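Local structure of probable conserved lipoprotein LpqI (Mycobacterium tuberculosis H37Rv, 6GFV) at residues 121-125 with 126-130; 214-217 with 218-221. The protein cleaves terminal beta-1,4-linked N-acetylglucosamine from peptidoglycan fragments as a family 3 glycoside hydrolase, serving cell-wall recycling in Mycobacterium tuberculosis. One frame throughout, in Å; residues are numbered along the deposited sequence.

Interaction 1. Residues 121-125 with 126-130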
loop_
_atom_site.group_PDB
_atom_site.type_symbol
_atom_site.label_atom_id
_atom_site.label_comp_id
_atom_site.label_asym_id
_atom_site.label_seq_id
_atom_site.Cartn_x
_atom_site.Cartn_y
_atom_site.Cartn_z
ATOM N N ARG A 121 -3.810 -17.511 -3.750
ATOM C CA ARG A 121 -3.093 -18.527 -4.502
ATOM C C ARG A 121 -3.158 -18.267 -6.012
ATOM O O ARG A 121 -2.157 -18.362 -6.710
ATOM C CB ARG A 121 -3.676 -19.896 -4.174
ATOM C CG ARG A 121 -2.738 -21.057 -4.374
ATOM C CD ARG A 121 -3.488 -22.379 -4.288
ATOM N NE ARG A 121 -3.730 -22.790 -2.913
ATOM C CZ ARG A 121 -4.928 -23.023 -2.383
ATOM N NH1 ARG A 121 -6.030 -22.898 -3.111
ATOM N NH2 ARG A 121 -5.019 -23.396 -1.115
ATOM N N GLN A 122 -4.352 -17.942 -6.502
ATOM C CA GLN A 122 -4.568 -17.612 -7.909
ATOM C C GLN A 122 -3.848 -16.314 -8.308
ATOM O O GLN A 122 -3.313 -16.204 -9.407
ATOM C CB GLN A 122 -6.070 -17.508 -8.197
ATOM C CG GLN A 122 -6.821 -18.843 -8.005
ATOM C CD GLN A 122 -8.274 -18.769 -8.431
ATOM O OE1 GLN A 122 -8.577 -18.554 -9.598
ATOM N NE2 GLN A 122 -9.179 -18.922 -7.482
ATOM N N MET A 123 -3.838 -15.338 -7.406
ATOM C CA MET A 123 -3.112 -14.091 -7.612
ATOM C C MET A 123 -1.596 -14.299 -7.681
ATOM O O MET A 123 -0.917 -13.669 -8.474
ATOM C CB MET A 123 -3.439 -13.082 -6.498
ATOM C CG MET A 123 -4.686 -12.251 -6.750
ATOM S SD MET A 123 -4.916 -10.933 -5.520
ATOM C CE MET A 123 -5.543 -11.871 -4.146
ATOM N N ARG A 124 -1.066 -15.186 -6.855
ATOM C CA ARG A 124 0.372 -15.440 -6.879
ATOM C C ARG A 124 0.829 -16.164 -8.168
ATOM O O ARG A 124 1.919 -15.909 -8.680
ATOM C CB ARG A 124 0.796 -16.247 -5.658
ATOM C CG ARG A 124 2.298 -16.509 -5.612
ATOM C CD ARG A 124 2.722 -17.271 -4.380
ATOM N NE ARG A 124 2.776 -18.717 -4.583
ATOM C CZ ARG A 124 1.871 -19.585 -4.135
ATOM N NH1 ARG A 124 0.809 -19.170 -3.456
ATOM N NH2 ARG A 124 2.025 -20.879 -4.375
ATOM N N LYS A 125 -0.003 -17.052 -8.698
ATOM C CA LYS A 125 0.307 -17.691 -9.980
ATOM C C LYS A 125 0.367 -16.685 -11.141
ATOM O O LYS A 125 1.148 -16.860 -12.077
ATOM C CB LYS A 125 -0.712 -18.789 -10.294
ATOM C CG LYS A 125 -0.636 -19.994 -9.381
ATOM C CD LYS A 125 -1.839 -20.905 -9.566
ATOM C CE LYS A 125 -2.181 -21.653 -8.286
ATOM N NZ LYS A 125 -3.660 -21.813 -8.121
ATOM N N LEU A 126 -0.461 -15.646 -11.083
ATOM C CA LEU A 126 -0.455 -14.620 -12.122
ATOM C C LEU A 126 0.772 -13.723 -12.050
ATOM O O LEU A 126 1.168 -13.147 -13.053
ATOM C CB LEU A 126 -1.714 -13.760 -12.050
ATOM C CG LEU A 126 -3.051 -14.424 -12.384
ATOM C CD1 LEU A 126 -4.206 -13.525 -12.001
ATOM C CD2 LEU A 126 -3.115 -14.791 -13.853
ATOM N N GLY A 127 1.377 -13.611 -10.867
ATOM C CA GLY A 127 2.525 -12.743 -10.688
ATOM C C GLY A 127 2.353 -11.635 -9.643
ATOM O O GLY A 127 3.256 -10.826 -9.451
ATOM N N ILE A 128 1.192 -11.587 -8.995
ATOM C CA ILE A 128 0.906 -10.610 -7.942
ATOM C C ILE A 128 1.785 -10.883 -6.718
ATOM O O ILE A 128 1.864 -12.021 -6.266
ATOM C CB ILE A 128 -0.581 -10.650 -7.500
ATOM C CG1 ILE A 128 -1.513 -10.287 -8.653
ATOM C CG2 ILE A 128 -0.840 -9.704 -6.307
ATOM C CD1 ILE A 128 -1.166 -8.960 -9.327
ATOM N N THR A 129 2.425 -9.844 -6.184
ATOM C CA THR A 129 3.157 -9.974 -4.914
ATOM C C THR A 129 2.517 -9.212 -3.743
ATOM O O THR A 129 2.776 -9.541 -2.581
ATOM C CB THR A 129 4.620 -9.499 -5.038
ATOM O OG1 THR A 129 4.668 -8.088 -5.283
ATOM C CG2 THR A 129 5.363 -10.264 -6.155
ATOM N N ILE A 130 1.694 -8.207 -4.054
ATOM C CA ILE A 130 1.088 -7.319 -3.045
ATOM C C ILE A 130 -0.378 -7.060 -3.352
ATOM O O ILE A 130 -0.721 -6.710 -4.485
ATOM C CB ILE A 130 1.805 -5.932 -2.959
ATOM C CG1 ILE A 130 3.260 -6.068 -2.496
ATOM C CG2 ILE A 130 1.044 -4.989 -2.029
ATOM C CD1 ILE A 130 4.098 -4.838 -2.795
HETATM O O HOH W 1 3.926 -13.966 -7.369
#
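Met123 and Ile128 meet where helix 109-126 ends, CB of Met123 lying 3.9 Å from CB of Ile128. The CG1 branch of Ile128 is next to the same methionine carbon. It sits beside the backbone N of Ile128 (chi1 -62°), which places it over the last helical turn, with Ile128 CG1 3.4 Å from Met123 O. The carbonyl is thus covered by hydrocarbon while it accepts the bond from Ile128 N at 3.0 Å, the donor standing 28° off the carbonyl plane. Gly127 N adds a weak bond to Arg124 O at 3.2 Å. Together the two bonds make a Schellman motif, with Gly127 as its C-prime residue; its positive phi of 121°, a backbone geometry that glycine adopts readily, turns the chain back across the helix end. Leu126 rests its CG 3.5 Å from Gln122 O, which takes a weak bond from Leu126 N. One water donates to both Arg124 O and Ile128 O, joining the last turn to the reversed chain.

Further out, Met123 packs on Leu89 and Glu81, and Ile128 on Phe59, Val77 and Val79. Backbone bonds from Thr129 to Val77 and Leu176 then bring the chain into the barrel sheet. The amide of Gln122 is held back along the helix by Asp118. At the helix end, then, Met123 O gains the bond from Ile128 N beside a weak one from Gly127 N, Arg124 O is met by Gly127 N and the water, and the apolar pair lies against strand 76-83.

Interaction 2. Residues 214-217 with 218-221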
loop_
_atom_site.group_PDB
_atom_site.type_symbol
_atom_site.label_atom_id
_atom_site.label_comp_id
_atom_site.label_asym_id
_atom_site.label_seq_id
_atom_site.Cartn_x
_atom_site.Cartn_y
_atom_site.Cartn_z
ATOM N N ARG A 214 -3.866 -2.637 16.829
ATOM C CA ARG A 214 -3.036 -3.056 17.983
ATOM C C ARG A 214 -2.558 -4.503 17.882
ATOM O O ARG A 214 -1.450 -4.818 18.282
ATOM C CB ARG A 214 -3.784 -2.888 19.314
ATOM C CG ARG A 214 -4.263 -1.484 19.640
ATOM C CD ARG A 214 -5.035 -1.507 20.971
ATOM N NE ARG A 214 -5.649 -0.227 21.288
ATOM C CZ ARG A 214 -6.588 -0.055 22.208
ATOM N NH1 ARG A 214 -7.039 -1.089 22.895
ATOM N NH2 ARG A 214 -7.088 1.153 22.425
ATOM N N THR A 215 -3.389 -5.378 17.329
ATOM C CA THR A 215 -2.988 -6.767 17.189
ATOM C C THR A 215 -2.599 -7.140 15.751
ATOM O O THR A 215 -1.781 -8.014 15.554
ATOM C CB THR A 215 -4.094 -7.717 17.684
ATOM O OG1 THR A 215 -5.249 -7.570 16.871
ATOM C CG2 THR A 215 -4.480 -7.395 19.123
ATOM N N LEU A 216 -3.149 -6.479 14.741
ATOM C CA LEU A 216 -2.864 -6.927 13.368
ATOM C C LEU A 216 -1.487 -6.492 12.838
ATOM O O LEU A 216 -0.945 -7.128 11.931
ATOM C CB LEU A 216 -3.955 -6.445 12.412
ATOM C CG LEU A 216 -5.356 -7.000 12.668
ATOM C CD1 LEU A 216 -6.269 -6.630 11.521
ATOM C CD2 LEU A 216 -5.334 -8.507 12.885
ATOM N N VAL A 217 -0.913 -5.425 13.395
ATOM C CA VAL A 217 0.378 -4.952 12.902
ATOM C C VAL A 217 1.527 -5.860 13.325
ATOM O O VAL A 217 2.628 -5.735 12.805
ATOM C CB VAL A 217 0.702 -3.508 13.364
ATOM C CG1 VAL A 217 -0.414 -2.549 12.986
ATOM C CG2 VAL A 217 0.981 -3.464 14.865
ATOM N N THR A 218 1.261 -6.785 14.246
ATOM C CA THR A 218 2.298 -7.673 14.763
ATOM C C THR A 218 2.379 -9.002 14.039
ATOM O O THR A 218 3.214 -9.842 14.379
ATOM C CB THR A 218 2.084 -7.996 16.254
ATOM O OG1 THR A 218 0.875 -8.748 16.421
ATOM C CG2 THR A 218 1.999 -6.741 17.049
ATOM N N GLN A 219 1.499 -9.213 13.065
ATOM C CA GLN A 219 1.452 -10.509 12.394
ATOM C C GLN A 219 2.132 -10.451 11.025
ATOM O O GLN A 219 1.476 -10.339 10.000
ATOM C CB GLN A 219 -0.007 -10.992 12.299
ATOM C CG GLN A 219 -0.585 -11.391 13.671
ATOM C CD GLN A 219 -2.103 -11.543 13.696
ATOM O OE1 GLN A 219 -2.793 -11.260 12.715
ATOM N NE2 GLN A 219 -2.628 -11.999 14.826
ATOM N N ALA A 220 3.458 -10.560 11.024
ATOM C CA ALA A 220 4.280 -10.343 9.834
ATOM C C ALA A 220 4.291 -11.549 8.881
ATOM O O ALA A 220 4.076 -12.675 9.311
ATOM C CB ALA A 220 5.708 -9.996 10.248
ATOM N N PRO A 221 4.535 -11.303 7.584
ATOM C CA PRO A 221 4.637 -9.959 7.002
ATOM C C PRO A 221 3.272 -9.265 6.790
ATOM O O PRO A 221 2.278 -9.919 6.497
ATOM C CB PRO A 221 5.342 -10.207 5.664
ATOM C CG PRO A 221 5.089 -11.597 5.333
ATOM C CD PRO A 221 4.934 -12.352 6.629
#
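The flat carboxamide of Gln219 has Thr215 O over one face, almost straight above the amide carbon, with Gln219 CD 4.0 Å from Thr215 O. Above that same face, but displaced past the oxygen end of the amide, comes a methyl of Leu216, its CD2 3.8 Å from Gln219 OE1 in a van der Waals contact. The carbonyl oxygen stands over the face, where no N-H of NE2 points, and the 4.1 Å between Gln219 NE2 and Thr215 O is no hydrogen bond. Beyond CG the glutamine chain is extended, and it also packs on Arg171 of helix 156-172.

Thr215 O has a firmer partner in the hydroxyl of Thr218, whose OG1 donates to it at 2.9 Å. OG1 is set between the backbone N and the carbonyl carbon of its own residue (chi1 65°), and from there it reaches back three residues, approaching 30° out of the carbonyl plane. The backbone follows with a type I beta turn from Leu216 to Gln219, closed by a long, weak but nearly straight bond from Gln219 N to Leu216 O (3.4 Å, 167°). This turn leads from helix 211-216 into the loop before strand 223-230, within the TIM-barrel-like domain of the family.

CG2 of Thr218 lies 4.1 Å from CG2 of Val217. Val217 in turn packs on Tyr256 and Phe261, whereas Leu216 is buried against Val136 and Leu179.

How the interactions relate
Coming from the N terminus, the chain first reaches interaction 1, where helix 109-126 stops and the backbone reverses into strand 130-131. It then runs through helix 156-172 and strand 176-182 before interaction 2 closes the turn after helix 211-216, ahead of strand 223-230. The two are local and in series, neither nested nor crossed: each is a helix-to-strand connection feeding the barrel sheet. The centres of interactions 1 and 2 lie about 22 Å apart, and the nearest atoms of interactions 1 and 2 about 8 Å apart, without touching. Strand 176-182 stands between them, paired in parallel with both 130-131 and 223-230; Leu176 is touched by Ile130 from one and by Pro221 from the other.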